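Local coordinates for protein probable eukaryotic D-amino acid tRNA deacylase, LMAJ005534AAA (Leishmania major, PDB 1TC5) that probably hydrolyses D-tyrosyl-tRNA(Tyr) to D-tyrosine and free tRNA as a homodimer, removing the wrong-handed amino acid from the tRNA, at residues 14-18 with 70-74; 36-42 with 93-99. One frame throughout, in Å; residues are numbered along the deposited sequence. Where two conformers were deposited one is given.

Contact 1 (14-18 with 70-74)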
ATOM      1  N   MET A  14       4.852   0.488   5.744  0.50 16.62           N
ATOM      2  CA  MET A  14       4.192  -0.469   4.871  0.50 16.68           C
ATOM      3  C   MET A  14       5.146  -0.729   3.695  0.50 16.69           C
ATOM      4  O   MET A  14       5.592   0.209   3.037  0.50 18.57           O
ATOM      5  CB  MET A  14       2.841   0.072   4.377  0.50 16.68           C
ATOM      6  CG  MET A  14       2.072  -0.882   3.470  0.50 15.86           C
ATOM      7  SD  MET A  14       0.462  -0.265   2.869  0.50 16.73           S
ATOM      8  CE  MET A  14       0.785  -0.140   1.116  0.50 15.05           C
ATOM      9  N   LEU A  15       5.446  -2.000   3.448  1.00 16.64           N
ATOM     10  CA  LEU A  15       6.469  -2.405   2.491  1.00 16.49           C
ATOM     11  C   LEU A  15       5.825  -3.268   1.442  1.00 16.92           C
ATOM     12  O   LEU A  15       5.159  -4.249   1.784  1.00 14.98           O
ATOM     13  CB  LEU A  15       7.579  -3.213   3.185  1.00 17.44           C
ATOM     14  CG  LEU A  15       8.131  -2.656   4.498  1.00 18.30           C
ATOM     15  CD1 LEU A  15       8.994  -3.717   5.222  1.00 17.69           C
ATOM     16  CD2 LEU A  15       8.911  -1.384   4.264  1.00 19.10           C
ATOM     17  N   GLN A  16       6.032  -2.909   0.170  1.00 17.00           N
ATOM     18  CA  GLN A  16       5.459  -3.639  -0.968  1.00 16.26           C
ATOM     19  C   GLN A  16       6.552  -4.002  -1.965  1.00 16.81           C
ATOM     20  O   GLN A  16       7.509  -3.224  -2.177  1.00 15.67           O
ATOM     21  CB  GLN A  16       4.424  -2.791  -1.721  1.00 19.83           C
ATOM     22  CG  GLN A  16       3.180  -2.406  -0.956  1.00 13.75           C
ATOM     23  CD  GLN A  16       2.207  -1.582  -1.789  1.00 18.13           C
ATOM     24  OE1 GLN A  16       1.515  -2.129  -2.652  1.00 18.74           O
ATOM     25  NE2 GLN A  16       2.128  -0.276  -1.513  1.00 17.16           N
ATOM     26  N   ALA A  17       6.424  -5.204  -2.526  1.00 18.09           N
ATOM     27  CA  ALA A  17       7.282  -5.676  -3.626  1.00 17.09           C
ATOM     28  C   ALA A  17       7.017  -4.835  -4.874  1.00 17.40           C
ATOM     29  O   ALA A  17       5.911  -4.870  -5.434  1.00 18.00           O
ATOM     30  CB  ALA A  17       7.013  -7.138  -3.933  1.00 16.54           C
ATOM     31  N   MET A  18       8.032  -4.071  -5.261  1.00 14.86           N
ATOM     32  CA  MET A  18       7.981  -3.179  -6.415  1.00 14.80           C
ATOM     33  C   MET A  18       8.643  -3.828  -7.625  1.00 16.38           C
ATOM     34  O   MET A  18       9.728  -4.414  -7.509  1.00 16.61           O
ATOM     35  CB  MET A  18       8.727  -1.873  -6.088  1.00 12.87           C
ATOM     36  CG  MET A  18       8.732  -0.827  -7.226  1.00 15.66           C
ATOM     37  SD  MET A  18       9.181   0.802  -6.610  1.00 17.50           S
ATOM     38  CE  MET A  18      10.881   0.484  -6.011  1.00 15.71           C
ATOM     39  N   ILE A  70      12.481 -10.546   3.691  1.00 14.07           N
ATOM     40  CA  ILE A  70      11.046 -10.327   3.560  1.00 16.05           C
ATOM     41  C   ILE A  70      10.532 -10.829   2.227  1.00 14.46           C
ATOM     42  O   ILE A  70       9.651 -11.666   2.196  1.00 15.98           O
ATOM     43  CB  ILE A  70      10.718  -8.816   3.710  1.00 15.52           C
ATOM     44  CG1 ILE A  70      11.226  -8.293   5.059  1.00 19.91           C
ATOM     45  CG2 ILE A  70       9.201  -8.586   3.585  1.00 18.39           C
ATOM     46  CD1 ILE A  70      11.376  -6.760   5.105  1.00 20.30           C
ATOM     47  N   PHE A  71      11.102 -10.300   1.138  1.00 15.99           N
ATOM     48  CA  PHE A  71      10.554 -10.468  -0.214  1.00 14.85           C
ATOM     49  C   PHE A  71      11.230 -11.564  -1.060  1.00 14.80           C
ATOM     50  O   PHE A  71      12.419 -11.844  -0.917  1.00 16.55           O
ATOM     51  CB  PHE A  71      10.556  -9.134  -0.981  1.00 15.16           C
ATOM     52  CG  PHE A  71       9.709  -8.069  -0.317  1.00 14.71           C
ATOM     53  CD1 PHE A  71       8.338  -8.145  -0.346  1.00 16.26           C
ATOM     54  CD2 PHE A  71      10.301  -7.023   0.390  1.00 11.65           C
ATOM     55  CE1 PHE A  71       7.538  -7.192   0.332  1.00 17.44           C
ATOM     56  CE2 PHE A  71       9.533  -6.063   1.034  1.00 16.00           C
ATOM     57  CZ  PHE A  71       8.143  -6.156   1.022  1.00 14.90           C
ATOM     58  N   THR A  72      10.440 -12.135  -1.969  1.00 15.79           N
ATOM     59  CA  THR A  72      10.794 -13.314  -2.765  1.00 17.52           C
ATOM     60  C   THR A  72      10.969 -12.999  -4.251  1.00 18.91           C
ATOM     61  O   THR A  72      11.243 -13.893  -5.054  1.00 18.27           O
ATOM     62  CB  THR A  72       9.682 -14.397  -2.629  1.00 15.53           C
ATOM     63  OG1 THR A  72       8.414 -13.834  -2.980  1.00 12.54           O
ATOM     64  CG2 THR A  72       9.504 -14.858  -1.151  1.00 15.79           C
ATOM     65  N   HIS A  73      10.861 -11.725  -4.618  1.00 17.54           N
ATOM     66  CA  HIS A  73      10.847 -11.334  -6.029  1.00 17.74           C
ATOM     67  C   HIS A  73      12.155 -10.724  -6.559  1.00 16.15           C
ATOM     68  O   HIS A  73      12.263 -10.386  -7.727  1.00 19.21           O
ATOM     69  CB  HIS A  73       9.723 -10.330  -6.176  1.00 21.79           C
ATOM     70  CG  HIS A  73      10.091  -8.939  -5.748  1.00 24.74           C
ATOM     71  ND1 HIS A  73       9.327  -8.207  -4.883  1.00 32.63           N
ATOM     72  CD2 HIS A  73      11.134  -8.143  -6.077  1.00 35.07           C
ATOM     73  CE1 HIS A  73       9.856  -7.008  -4.731  1.00 27.93           C
ATOM     74  NE2 HIS A  73      10.942  -6.938  -5.456  1.00 27.93           N
ATOM     75  N   PHE A  74      13.145 -10.547  -5.706  1.00 16.57           N
ATOM     76  CA  PHE A  74      14.389  -9.858  -6.112  1.00 16.34           C
ATOM     77  C   PHE A  74      15.220 -10.594  -7.164  1.00 19.13           C
ATOM     78  O   PHE A  74      15.864  -9.960  -8.022  1.00 18.33           O
ATOM     79  CB  PHE A  74      15.304  -9.596  -4.911  1.00 14.69           C
ATOM     80  CG  PHE A  74      14.718  -8.717  -3.844  1.00 16.63           C
ATOM     81  CD1 PHE A  74      13.690  -7.815  -4.109  1.00 17.10           C
ATOM     82  CD2 PHE A  74      15.229  -8.773  -2.558  1.00 15.97           C
ATOM     83  CE1 PHE A  74      13.213  -7.020  -3.124  1.00 15.97           C
ATOM     84  CE2 PHE A  74      14.734  -7.978  -1.574  1.00 16.89           C
ATOM     85  CZ  PHE A  74      13.733  -7.112  -1.844  1.00 18.59           C
TER
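The F71 ring lies against the backbone between L15 and A17, where the loop that follows helix 55-67 comes back over strand 10-18 of the mixed sheet in this DTD-family fold. Its far corner does most of the touching: CZ of F71 is 3.7 Å from CB of L15 and 3.6 Å from O of L15, which sits at the ring edge, in its plane. Further round the ring, CE1 of F71 reaches 3.7 Å from N of A17, and CA of A17 lies over one face. The opposite face is covered from within the loop by I70, whose CG2 stands 3.5 Å above the ring plane, over its centre. F71 is turned toward the strand because CG is anti to its own carbonyl carbon (chi1 -61°). Beside it, the side chains of L15 and I70 cross at about a right angle. H73 extends the contact toward M18, but its approach to A17 is too short to be reliable. No hydrogen bond joins the two segments. In the next shell, H190 meets the F71 ring with the planes about perpendicular, V38 packs against F71, and F192 touches both L15 and I70; V111 of the second subunit also packs on I70. The apolar row ends at the terminal methyls, with CD1 of L15 3.9 Å from CD1 of I70.

Contact 2 (36-42 with 93-99)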
ATOM      1  N   ARG A  36      12.984  -2.469 -10.001  1.00 14.80           N
ATOM      2  CA  ARG A  36      12.617  -3.531  -9.096  1.00 15.83           C
ATOM      3  C   ARG A  36      13.239  -3.327  -7.727  1.00 14.30           C
ATOM      4  O   ARG A  36      14.403  -2.958  -7.595  1.00 13.53           O
ATOM      5  CB  ARG A  36      13.019  -4.892  -9.625  1.00 16.44           C
ATOM      6  CG  ARG A  36      12.458  -6.044  -8.775  1.00 17.51           C
ATOM      7  CD  ARG A  36      12.415  -7.351  -9.521  1.00 23.53           C
ATOM      8  NE  ARG A  36      13.735  -7.937  -9.563  1.00 24.24           N
ATOM      9  CZ  ARG A  36      14.440  -8.251 -10.655  1.00 24.05           C
ATOM     10  NH1 ARG A  36      14.003  -8.042 -11.889  1.00 27.23           N
ATOM     11  NH2 ARG A  36      15.620  -8.796 -10.491  1.00 20.32           N
ATOM     12  N   GLY A  37      12.439  -3.586  -6.714  1.00 12.38           N
ATOM     13  CA  GLY A  37      12.908  -3.480  -5.341  1.00 15.39           C
ATOM     14  C   GLY A  37      11.747  -3.392  -4.381  1.00 13.70           C
ATOM     15  O   GLY A  37      10.809  -4.185  -4.476  1.00 15.75           O
ATOM     16  N   VAL A  38      11.816  -2.446  -3.458  1.00 14.27           N
ATOM     17  CA  VAL A  38      10.781  -2.270  -2.438  1.00 12.87           C
ATOM     18  C   VAL A  38      10.286  -0.824  -2.358  1.00 12.64           C
ATOM     19  O   VAL A  38      11.088   0.124  -2.348  1.00 14.32           O
ATOM     20  CB  VAL A  38      11.312  -2.710  -1.075  1.00 14.26           C
ATOM     21  CG1 VAL A  38      10.303  -2.388   0.040  1.00 12.07           C
ATOM     22  CG2 VAL A  38      11.678  -4.200  -1.102  1.00 17.62           C
ATOM     23  N   MET A  39       8.963  -0.665  -2.329  1.00 15.51           N
ATOM     24  CA  MET A  39       8.318   0.614  -2.051  1.00 14.43           C
ATOM     25  C   MET A  39       7.925   0.678  -0.577  1.00 15.92           C
ATOM     26  O   MET A  39       7.188  -0.188  -0.070  1.00 16.43           O
ATOM     27  CB  MET A  39       7.093   0.832  -2.926  1.00 14.16           C
ATOM     28  CG  MET A  39       6.451   2.216  -2.725  1.00 15.96           C
ATOM     29  SD  MET A  39       5.237   2.695  -3.929  1.00 17.15           S
ATOM     30  CE  MET A  39       3.905   1.568  -3.421  1.00 19.77           C
ATOM     31  N   VAL A  40       8.408   1.728   0.084  1.00 16.12           N
ATOM     32  CA  VAL A  40       8.270   1.921   1.519  1.00 15.99           C
ATOM     33  C   VAL A  40       7.369   3.122   1.737  1.00 15.59           C
ATOM     34  O   VAL A  40       7.696   4.206   1.258  1.00 18.49           O
ATOM     35  CB  VAL A  40       9.658   2.235   2.145  1.00 18.18           C
ATOM     36  CG1 VAL A  40       9.570   2.500   3.639  1.00 17.49           C
ATOM     37  CG2 VAL A  40      10.661   1.116   1.857  1.00 20.27           C
ATOM     38  N   TYR A  41       6.248   2.928   2.425  1.00 14.97           N
ATOM     39  CA  TYR A  41       5.455   4.010   3.001  1.00 12.78           C
ATOM     40  C   TYR A  41       5.829   4.184   4.484  1.00 13.63           C
ATOM     41  O   TYR A  41       5.857   3.223   5.225  1.00 14.99           O
ATOM     42  CB  TYR A  41       3.964   3.693   2.921  1.00 12.07           C
ATOM     43  CG  TYR A  41       3.291   3.624   1.564  1.00 13.28           C
ATOM     44  CD1 TYR A  41       3.947   3.938   0.397  1.00 12.88           C
ATOM     45  CD2 TYR A  41       1.944   3.236   1.465  1.00 14.34           C
ATOM     46  CE1 TYR A  41       3.296   3.860  -0.851  1.00 15.40           C
ATOM     47  CE2 TYR A  41       1.292   3.163   0.247  1.00 12.67           C
ATOM     48  CZ  TYR A  41       1.969   3.482  -0.920  1.00 18.47           C
ATOM     49  OH  TYR A  41       1.333   3.411  -2.151  1.00 17.21           O
ATOM     50  N   ILE A  42       6.078   5.416   4.931  1.00 14.39           N
ATOM     51  CA  ILE A  42       6.569   5.627   6.275  1.00 13.94           C
ATOM     52  C   ILE A  42       5.826   6.736   7.043  1.00 12.76           C
ATOM     53  O   ILE A  42       5.526   7.805   6.518  1.00 14.05           O
ATOM     54  CB  ILE A  42       8.118   5.907   6.225  1.00 13.98           C
ATOM     55  CG1 ILE A  42       8.732   5.972   7.624  1.00 13.40           C
ATOM     56  CG2 ILE A  42       8.449   7.155   5.400  1.00 14.79           C
ATOM     57  CD1 ILE A  42      10.251   5.739   7.573  1.00 13.59           C
ATOM     58  N   ASP A  93      16.251  -1.439  -6.008  1.00 17.99           N
ATOM     59  CA  ASP A  93      15.882  -0.052  -5.798  1.00 16.98           C
ATOM     60  C   ASP A  93      14.961   0.030  -4.588  1.00 16.64           C
ATOM     61  O   ASP A  93      14.273  -0.922  -4.257  1.00 16.91           O
ATOM     62  CB  ASP A  93      15.187   0.510  -7.057  1.00 15.75           C
ATOM     63  CG  ASP A  93      16.140   0.794  -8.181  1.00 17.89           C
ATOM     64  OD1 ASP A  93      17.354   0.491  -8.086  1.00 19.07           O
ATOM     65  OD2 ASP A  93      15.770   1.339  -9.235  1.00 16.73           O
ATOM     66  N   ILE A  94      14.985   1.173  -3.920  1.00 17.53           N
ATOM     67  CA  ILE A  94      14.071   1.478  -2.818  1.00 16.70           C
ATOM     68  C   ILE A  94      13.423   2.821  -3.143  1.00 15.14           C
ATOM     69  O   ILE A  94      14.108   3.792  -3.514  1.00 15.25           O
ATOM     70  CB  ILE A  94      14.815   1.499  -1.439  1.00 18.22           C
ATOM     71  CG1 ILE A  94      15.491   0.146  -1.176  1.00 16.23           C
ATOM     72  CG2 ILE A  94      13.846   1.802  -0.295  1.00 18.92           C
ATOM     73  CD1 ILE A  94      16.537   0.195  -0.070  1.00 15.52           C
ATOM     74  N   LEU A  95      12.105   2.841  -3.035  1.00 15.90           N
ATOM     75  CA  LEU A  95      11.279   4.013  -3.253  1.00 15.52           C
ATOM     76  C   LEU A  95      10.547   4.306  -1.956  1.00 15.77           C
ATOM     77  O   LEU A  95       9.772   3.492  -1.516  1.00 15.30           O
ATOM     78  CB  LEU A  95      10.257   3.728  -4.357  1.00 14.83           C
ATOM     79  CG  LEU A  95       9.282   4.861  -4.666  1.00 20.87           C
ATOM     80  CD1 LEU A  95      10.016   6.124  -5.041  1.00 21.48           C
ATOM     81  CD2 LEU A  95       8.326   4.463  -5.792  1.00 23.31           C
ATOM     82  N   ILE A  96      10.806   5.475  -1.375  1.00 16.29           N
ATOM     83  CA  ILE A  96      10.312   5.849  -0.043  1.00 14.46           C
ATOM     84  C   ILE A  96       9.287   6.941  -0.240  1.00 15.62           C
ATOM     85  O   ILE A  96       9.573   7.963  -0.897  1.00 16.31           O
ATOM     86  CB  ILE A  96      11.476   6.392   0.855  1.00 13.28           C
ATOM     87  CG1 ILE A  96      12.593   5.358   0.973  1.00 15.32           C
ATOM     88  CG2 ILE A  96      10.964   6.749   2.219  1.00 14.12           C
ATOM     89  CD1 ILE A  96      13.901   5.915   1.483  1.00 19.51           C
ATOM     90  N   VAL A  97       8.101   6.718   0.312  1.00 16.33           N
ATOM     91  CA  VAL A  97       7.027   7.679   0.268  1.00 16.44           C
ATOM     92  C   VAL A  97       6.566   8.033   1.693  1.00 17.33           C
ATOM     93  O   VAL A  97       6.156   7.146   2.455  1.00 15.99           O
ATOM     94  CB  VAL A  97       5.844   7.099  -0.516  1.00 18.56           C
ATOM     95  CG1 VAL A  97       4.808   8.154  -0.802  1.00 15.79           C
ATOM     96  CG2 VAL A  97       6.356   6.448  -1.808  1.00 17.43           C
ATOM     97  N   PRO A  98       6.575   9.320   2.039  1.00 14.87           N
ATOM     98  CA  PRO A  98       6.059   9.730   3.338  1.00 15.96           C
ATOM     99  C   PRO A  98       4.541   9.571   3.317  1.00 15.61           C
ATOM    100  O   PRO A  98       3.883  10.076   2.404  1.00 14.64           O
ATOM    101  CB  PRO A  98       6.481  11.205   3.450  1.00 16.32           C
ATOM    102  CG  PRO A  98       6.633  11.695   2.036  1.00 16.23           C
ATOM    103  CD  PRO A  98       7.000  10.479   1.219  1.00 16.51           C
ATOM    104  N   GLN A  99       4.015   8.826   4.289  1.00 16.50           N
ATOM    105  CA  GLN A  99       2.584   8.581   4.411  1.00 15.31           C
ATOM    106  C   GLN A  99       2.198   8.633   5.875  1.00 13.84           C
ATOM    107  O   GLN A  99       1.954   7.609   6.481  1.00 15.83           O
ATOM    108  CB  GLN A  99       2.249   7.214   3.820  1.00 14.48           C
ATOM    109  CG  GLN A  99       2.386   7.161   2.315  1.00 14.88           C
ATOM    110  CD  GLN A  99       1.208   7.811   1.623  1.00 17.44           C
ATOM    111  OE1 GLN A  99       0.147   7.185   1.513  1.00 16.07           O
ATOM    112  NE2 GLN A  99       1.368   9.080   1.191  1.00 14.02           N
TER
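I42, Q99 and D93 bury the most surface, at the two ends of a parallel ladder between strands 37-45 and 93-98, joined through helix 55-67 and the long loop after it, a beta-alpha-beta crossover. At one end, the backbone of I42 is gripped twice: its N donates to V97 O (3.0 Å) and its O accepts from Q99 N (2.9 Å). With CG1 anti to the backbone N (chi1 -173°), CG2 of I42 is left to face the partner strand, 4.1 Å from CG2 of I96. Q99 lies alongside Y41, and its CG makes a CH-pi contact over the tyrosine face, 4.1 Å from the ring centroid and 26° off its normal. Both ends of the Q99 amide are bonded: NE2 donates to P98 O (3.0 Å), and OE1 accepts from OG1 of T189 of the second subunit. D93 closes the other end, its N giving a nearly straight bond to R36 O (2.9 Å, 170°) and its O receiving V38 N. Its buried carboxylate is paired with R168 through OD2 and bonded by OD1 to N166 N, probably favouring the charged form. Between the ends, the hydrogen bonds from V40 N to L95 O and V97 N to V40 O are both 2.7 Å. V38, V40, I42, I94, I96 and P98 share one sheet face, where Y126 and F129 of helix 119-136 cover I42; M39, Y41, L95 and V97 share the other, where L180 and F182 of strand 180-184 pack on M39. Strands 10-18 and 169-171 flank the pair.

How the contacts relate
Both contacts are buried and share one mixed sheet, with strands 10-18 and 37-45 adjacent, but the centre of contact 2 lies about 3 Å from that of the chain, and the centre of contact 1 about 12 Å. Contact 2 is a strand pair held by a backbone ladder; contact 1 is a loop laid on a strand by apolar side chains and a ring resting on backbone, without a hydrogen bond. They meet: M14 O accepts from Y41 N at 2.9 Å, and NH2 of R36, just before strand 37-45, probably donates to F74 O of the loop at 2.7 Å. At the dimer interface, Q16 of contact 1 bonds Y41 of contact 2 in the second subunit.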